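Long-range contacts in aminotransferase class-III (Ochrobactrum anthropi, PDB 5GHG), which probably transfers amino groups between amines and carbonyl compounds as an omega-transaminase, using a pyridoxal-phosphate cofactor held here in its aminated form: residues K287-S292 and E337-I342; L294-F299 and V330-A335. The protein carries 1 engineered substitution. All coordinates share one frame; numbering follows the deposited sequence.

Interaction 1: K287-S292 and E337-I342. With PMP (4'-deoxy-4'-aminopyridoxal-5'-phosphate), chain C.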
loop_
_atom_site.group_PDB
_atom_site.type_symbol
_atom_site.label_atom_id
_atom_site.label_comp_id
_atom_site.label_asym_id
_atom_site.label_seq_id
_atom_site.Cartn_x
_atom_site.Cartn_y
_atom_site.Cartn_z
ATOM N N LYS B 287 -5.995 4.145 -9.719
ATOM C CA LYS B 287 -7.457 4.202 -9.840
ATOM C C LYS B 287 -7.947 3.848 -11.228
ATOM O O LYS B 287 -8.070 2.657 -11.547
ATOM C CB LYS B 287 -7.969 5.576 -9.429
ATOM C CG LYS B 287 -7.985 5.785 -7.914
ATOM C CD LYS B 287 -8.603 7.142 -7.587
ATOM C CE LYS B 287 -8.196 7.611 -6.201
ATOM N NZ LYS B 287 -9.109 7.220 -5.140
ATOM N N GLN B 288 -8.238 4.853 -12.073
ATOM C CA GLN B 288 -8.772 4.511 -13.385
ATOM C C GLN B 288 -7.755 3.787 -14.254
ATOM O O GLN B 288 -8.131 3.257 -15.296
ATOM C CB GLN B 288 -9.293 5.754 -14.125
ATOM C CG GLN B 288 -10.423 6.462 -13.387
ATOM C CD GLN B 288 -11.311 7.304 -14.287
ATOM O OE1 GLN B 288 -12.535 7.156 -14.268
ATOM N NE2 GLN B 288 -10.710 8.199 -15.069
ATOM N N LEU B 289 -6.484 3.771 -13.855
ATOM C CA LEU B 289 -5.488 2.940 -14.524
ATOM C C LEU B 289 -5.970 1.498 -14.677
ATOM O O LEU B 289 -5.775 0.868 -15.723
ATOM C CB LEU B 289 -4.183 2.987 -13.723
ATOM C CG LEU B 289 -3.013 2.123 -14.170
ATOM C CD1 LEU B 289 -2.570 2.517 -15.572
ATOM C CD2 LEU B 289 -1.852 2.242 -13.178
ATOM N N SER B 290 -6.628 0.961 -13.648
ATOM C CA SER B 290 -7.191 -0.380 -13.711
ATOM C C SER B 290 -8.689 -0.393 -13.455
ATOM O O SER B 290 -9.274 -1.481 -13.287
ATOM C CB SER B 290 -6.486 -1.307 -12.709
ATOM O OG SER B 290 -6.851 -0.952 -11.367
ATOM N N SER B 291 -9.323 0.778 -13.401
ATOM C CA SER B 291 -10.696 0.913 -12.906
ATOM C C SER B 291 -10.864 0.280 -11.523
ATOM O O SER B 291 -11.960 -0.153 -11.151
ATOM C CB SER B 291 -11.707 0.316 -13.904
ATOM O OG SER B 291 -11.749 1.107 -15.078
ATOM N N SER B 292 -9.778 0.202 -10.764
ATOM C CA SER B 292 -9.749 -0.441 -9.443
ATOM C C SER B 292 -10.115 -1.923 -9.479
ATOM O O SER B 292 -10.413 -2.508 -8.437
ATOM C CB SER B 292 -10.664 0.292 -8.453
ATOM O OG SER B 292 -10.100 1.538 -8.097
ATOM N N GLU B 337 -5.551 -4.209 -20.242
ATOM C CA GLU B 337 -6.842 -4.438 -20.870
ATOM C C GLU B 337 -7.824 -3.314 -20.550
ATOM O O GLU B 337 -8.648 -2.937 -21.398
ATOM C CB GLU B 337 -7.413 -5.777 -20.451
ATOM C CG GLU B 337 -8.765 -6.086 -21.052
ATOM C CD GLU B 337 -8.676 -6.606 -22.467
ATOM O OE1 GLU B 337 -7.545 -6.739 -22.972
ATOM O OE2 GLU B 337 -9.733 -6.893 -23.069
ATOM N N ASN B 338 -7.739 -2.753 -19.346
ATOM C CA ASN B 338 -8.574 -1.597 -19.004
ATOM C C ASN B 338 -8.264 -0.409 -19.933
ATOM O O ASN B 338 -9.178 0.255 -20.451
ATOM C CB ASN B 338 -8.377 -1.238 -17.536
ATOM C CG ASN B 338 -9.185 -0.028 -17.100
ATOM O OD1 ASN B 338 -10.403 -0.107 -16.942
ATOM N ND2 ASN B 338 -8.505 1.095 -16.883
ATOM N N LEU B 339 -6.989 -0.146 -20.170
ATOM C CA LEU B 339 -6.626 0.965 -21.054
ATOM C C LEU B 339 -7.098 0.704 -22.477
ATOM O O LEU B 339 -7.571 1.622 -23.166
ATOM C CB LEU B 339 -5.126 1.203 -21.008
ATOM C CG LEU B 339 -4.618 1.631 -19.628
ATOM C CD1 LEU B 339 -3.119 1.814 -19.634
ATOM C CD2 LEU B 339 -5.326 2.879 -19.148
ATOM N N ALA B 340 -7.000 -0.546 -22.919
ATOM C CA ALA B 340 -7.485 -0.926 -24.245
ATOM C C ALA B 340 -8.983 -0.689 -24.386
ATOM O O ALA B 340 -9.444 -0.220 -25.429
ATOM C CB ALA B 340 -7.142 -2.384 -24.545
ATOM N N ILE B 341 -9.756 -0.994 -23.339
ATOM C CA ILE B 341 -11.199 -0.766 -23.382
ATOM C C ILE B 341 -11.490 0.720 -23.490
ATOM O O ILE B 341 -12.299 1.148 -24.320
ATOM C CB ILE B 341 -11.893 -1.394 -22.148
ATOM C CG1 ILE B 341 -11.824 -2.927 -22.231
ATOM C CG2 ILE B 341 -13.352 -0.947 -22.059
ATOM C CD1 ILE B 341 -12.184 -3.635 -20.913
ATOM N N ILE B 342 -10.831 1.526 -22.651
ATOM C CA ILE B 342 -10.987 2.981 -22.690
ATOM C C ILE B 342 -10.703 3.514 -24.089
ATOM O O ILE B 342 -11.437 4.365 -24.605
ATOM C CB ILE B 342 -10.079 3.634 -21.624
ATOM C CG1 ILE B 342 -10.643 3.337 -20.220
ATOM C CG2 ILE B 342 -9.939 5.126 -21.832
ATOM C CD1 ILE B 342 -9.777 3.854 -19.082
HETATM N N1 PMP C . -3.491 10.925 -4.680
HETATM C C2 PMP C . -4.786 11.263 -4.927
HETATM C C2A PMP C . -5.069 12.510 -5.711
HETATM C C3 PMP C . -5.855 10.486 -4.433
HETATM O O3 PMP C . -7.135 10.928 -4.648
HETATM C C4 PMP C . -5.576 9.295 -3.699
HETATM C C4A PMP C . -6.654 8.350 -3.198
HETATM N N4A PMP C . -7.834 8.991 -2.678
HETATM C C5 PMP C . -4.211 8.970 -3.479
HETATM C C6 PMP C . -3.202 9.751 -4.022
HETATM C C5A PMP C . -3.793 7.768 -2.688
HETATM O O4P PMP C . -4.113 6.570 -3.398
HETATM P P PMP C . -4.350 5.186 -2.549
HETATM O O1P PMP C . -3.210 5.001 -1.616
HETATM O O2P PMP C . -4.430 4.120 -3.628
HETATM O O3P PMP C . -5.635 5.316 -1.762
#

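Interaction 2: L294-F299 and V330-A335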
loop_
_atom_site.group_PDB
_atom_site.type_symbol
_atom_site.label_atom_id
_atom_site.label_comp_id
_atom_site.label_asym_id
_atom_site.label_seq_id
_atom_site.Cartn_x
_atom_site.Cartn_y
_atom_site.Cartn_z
ATOM N N LEU B 294 -8.142 -4.295 -9.921
ATOM C CA LEU B 294 -7.074 -4.808 -9.082
ATOM C C LEU B 294 -6.227 -3.617 -8.643
ATOM O O LEU B 294 -6.155 -2.625 -9.360
ATOM C CB LEU B 294 -6.182 -5.826 -9.810
ATOM C CG LEU B 294 -6.798 -7.188 -10.078
ATOM C CD1 LEU B 294 -5.806 -8.109 -10.772
ATOM C CD2 LEU B 294 -7.270 -7.805 -8.746
ATOM N N PRO B 295 -5.583 -3.699 -7.477
ATOM C CA PRO B 295 -4.728 -2.585 -7.017
ATOM C C PRO B 295 -3.460 -2.503 -7.854
ATOM O O PRO B 295 -2.715 -3.486 -7.971
ATOM C CB PRO B 295 -4.391 -2.977 -5.562
ATOM C CG PRO B 295 -5.221 -4.191 -5.245
ATOM C CD PRO B 295 -5.649 -4.813 -6.513
ATOM N N ILE B 296 -3.214 -1.336 -8.430
ATOM C CA ILE B 296 -1.947 -1.042 -9.088
ATOM C C ILE B 296 -1.851 0.475 -9.285
ATOM O O ILE B 296 -2.848 1.150 -9.535
ATOM C CB ILE B 296 -1.797 -1.788 -10.429
ATOM C CG1 ILE B 296 -0.461 -1.448 -11.079
ATOM C CG2 ILE B 296 -2.932 -1.415 -11.361
ATOM C CD1 ILE B 296 -0.113 -2.294 -12.305
ATOM N N SER B 297 -0.645 0.995 -9.148
ATOM C CA SER B 297 -0.385 2.411 -9.377
ATOM C C SER B 297 0.956 2.532 -10.077
ATOM O O SER B 297 1.726 1.576 -10.145
ATOM C CB SER B 297 -0.395 3.202 -8.071
ATOM O OG SER B 297 -1.600 2.944 -7.365
ATOM N N ALA B 298 1.234 3.728 -10.574
ATOM C CA ALA B 298 2.437 3.953 -11.362
ATOM C C ALA B 298 2.813 5.413 -11.240
ATOM O O ALA B 298 1.946 6.270 -11.032
ATOM C CB ALA B 298 2.234 3.593 -12.839
ATOM N N PHE B 299 4.098 5.697 -11.384
ATOM C CA PHE B 299 4.489 7.071 -11.666
ATOM C C PHE B 299 5.487 7.082 -12.818
ATOM O O PHE B 299 6.228 6.115 -13.038
ATOM C CB PHE B 299 5.015 7.795 -10.429
ATOM C CG PHE B 299 6.248 7.181 -9.808
ATOM C CD1 PHE B 299 6.139 6.207 -8.822
ATOM C CD2 PHE B 299 7.523 7.632 -10.171
ATOM C CE1 PHE B 299 7.271 5.675 -8.225
ATOM C CE2 PHE B 299 8.661 7.091 -9.593
ATOM C CZ PHE B 299 8.543 6.114 -8.619
ATOM N N VAL B 330 -0.403 -9.829 -12.732
ATOM C CA VAL B 330 -1.845 -9.941 -12.921
ATOM C C VAL B 330 -2.477 -8.552 -12.938
ATOM O O VAL B 330 -3.313 -8.234 -13.805
ATOM C CB VAL B 330 -2.488 -10.832 -11.853
ATOM C CG1 VAL B 330 -3.985 -11.007 -12.125
ATOM C CG2 VAL B 330 -1.803 -12.201 -11.791
ATOM N N ALA B 331 -2.091 -7.707 -11.992
ATOM C CA ALA B 331 -2.604 -6.332 -11.966
ATOM C C ALA B 331 -2.209 -5.579 -13.222
ATOM O O ALA B 331 -3.028 -4.839 -13.791
ATOM C CB ALA B 331 -2.116 -5.610 -10.721
ATOM N N ALA B 332 -0.972 -5.767 -13.690
ATOM C CA ALA B 332 -0.550 -5.103 -14.924
ATOM C C ALA B 332 -1.381 -5.574 -16.114
ATOM O O ALA B 332 -1.744 -4.775 -16.966
ATOM C CB ALA B 332 0.932 -5.345 -15.198
ATOM N N ALA B 333 -1.668 -6.884 -16.195
ATOM C CA ALA B 333 -2.464 -7.381 -17.307
ATOM C C ALA B 333 -3.861 -6.776 -17.297
ATOM O O ALA B 333 -4.422 -6.456 -18.349
ATOM C CB ALA B 333 -2.537 -8.911 -17.260
ATOM N N VAL B 334 -4.435 -6.605 -16.111
ATOM C CA VAL B 334 -5.760 -5.996 -16.008
ATOM C C VAL B 334 -5.700 -4.517 -16.399
ATOM O O VAL B 334 -6.582 -4.020 -17.100
ATOM C CB VAL B 334 -6.328 -6.183 -14.589
ATOM C CG1 VAL B 334 -7.539 -5.262 -14.369
ATOM C CG2 VAL B 334 -6.707 -7.656 -14.371
ATOM N N ALA B 335 -4.665 -3.798 -15.961
ATOM C CA ALA B 335 -4.550 -2.396 -16.324
ATOM C C ALA B 335 -4.399 -2.225 -17.845
ATOM O O ALA B 335 -4.981 -1.310 -18.440
ATOM C CB ALA B 335 -3.383 -1.741 -15.591
#

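Interaction 1: K287-S292 and E337-I342
Ser291 OG donates a 2.6 Å hydrogen bond to Asn338 OD1, reaching the oxygen from a point tilted 30° off the carbonyl plane. The same hydroxyl also accepts from the backbone N of Val62, which fixes its rotation. Asn338 carries its CG anti to the backbone N (chi1 179°), and this brings the amide off the helix against the turn. There ND2 bridges two successive carbonyls, with weak, bent bonds of 2.7 Å to Gln288 O and 3.0 Å to Leu289 O. A leucine in place of Asn338 would probably leave the Ser291 hydroxyl without its acceptor and set methyl groups against the two buried carbonyls. Beside this polar patch, Leu289 CD1 meets Leu339 CD1 at 4.2 Å, the two side chains crossing obliquely. The turn is also braced from within: Ser290 N and Ser292 N approach Lys287 O from opposite faces of its plane. From this turn the Lys287 side chain runs away from the helix, bends at chi4 (-91°) and brings NZ to 3.3 Å from N4A of PMP. NZ is hydrogen-bonded to Leu57 O and to Thr324 OG1 of the second subunit. This placement is consistent with the Schiff-base lysine of class-III aminotransferases, released here from the aminated cofactor; the asparagine thus acts a shell behind, bonding two backbone carbonyls and one hydroxyl of the turn that follows the lysine.

Interaction 2: L294-F299 and V330-A335
Val330 lays CG1 against CD1 of Leu294 at 3.7 Å, near the start of helix 329-344, where the backbone N of Val330 is hydrogen-bonded to His328 ND1. One residue on, Ala331 turns its methyl straight into the extended chain: CB lies 3.5 Å from Pro295 O and 3.8 Å from Ile296 CB, so the small side chain lets the helix come close to the backbone, with the CA atoms of Ala331 and Leu294 5.5 Å apart. Ala332 points its own CB away, yet its N is 3.8 Å from Ile296 CD1; Ile296 has CG1 anti to its backbone N (chi1 180°) and continues extended, which sets CD1 against this part of the helix backbone. The extended chain leads into strand 297-301, the antiparallel member of the mixed seven-stranded sheet of the fold-type-I large domain, lying between strands 111-115 and 282-285. One turn on from Val330, Val334 offers CG2 to Leu294 CD1, again at 3.7 Å, the two side chains crossing at about a right angle, so that this one leucine methyl sits against both valines. Leu294 also packs on Leu294 of the second subunit. Ala335 brings CB to 4.3 Å from Ile296 CG2, and Leu97 of helix 93-104 touches both residues.

In the fold
Strand 282-285 leads into residues 287-292, the cofactor-lysine turn and the first half of interaction 1. The chain then runs directly into 294-299, which begins interaction 2 and enters strand 297-301. After a partly unmodelled excursion it returns as helix 329-344. Residues 330-335 on this helix close the inner loop, and 337-342, the next turns, close the outer one, so the two contacts nest without crossing. Their centres lie 9 Å apart and they touch, Leu289 O standing 3.5 Å from Ala335 CB. One helix thereby packs along much of the link between two neighbouring antiparallel strands of the large-domain sheet, and both contacts reach the second subunit.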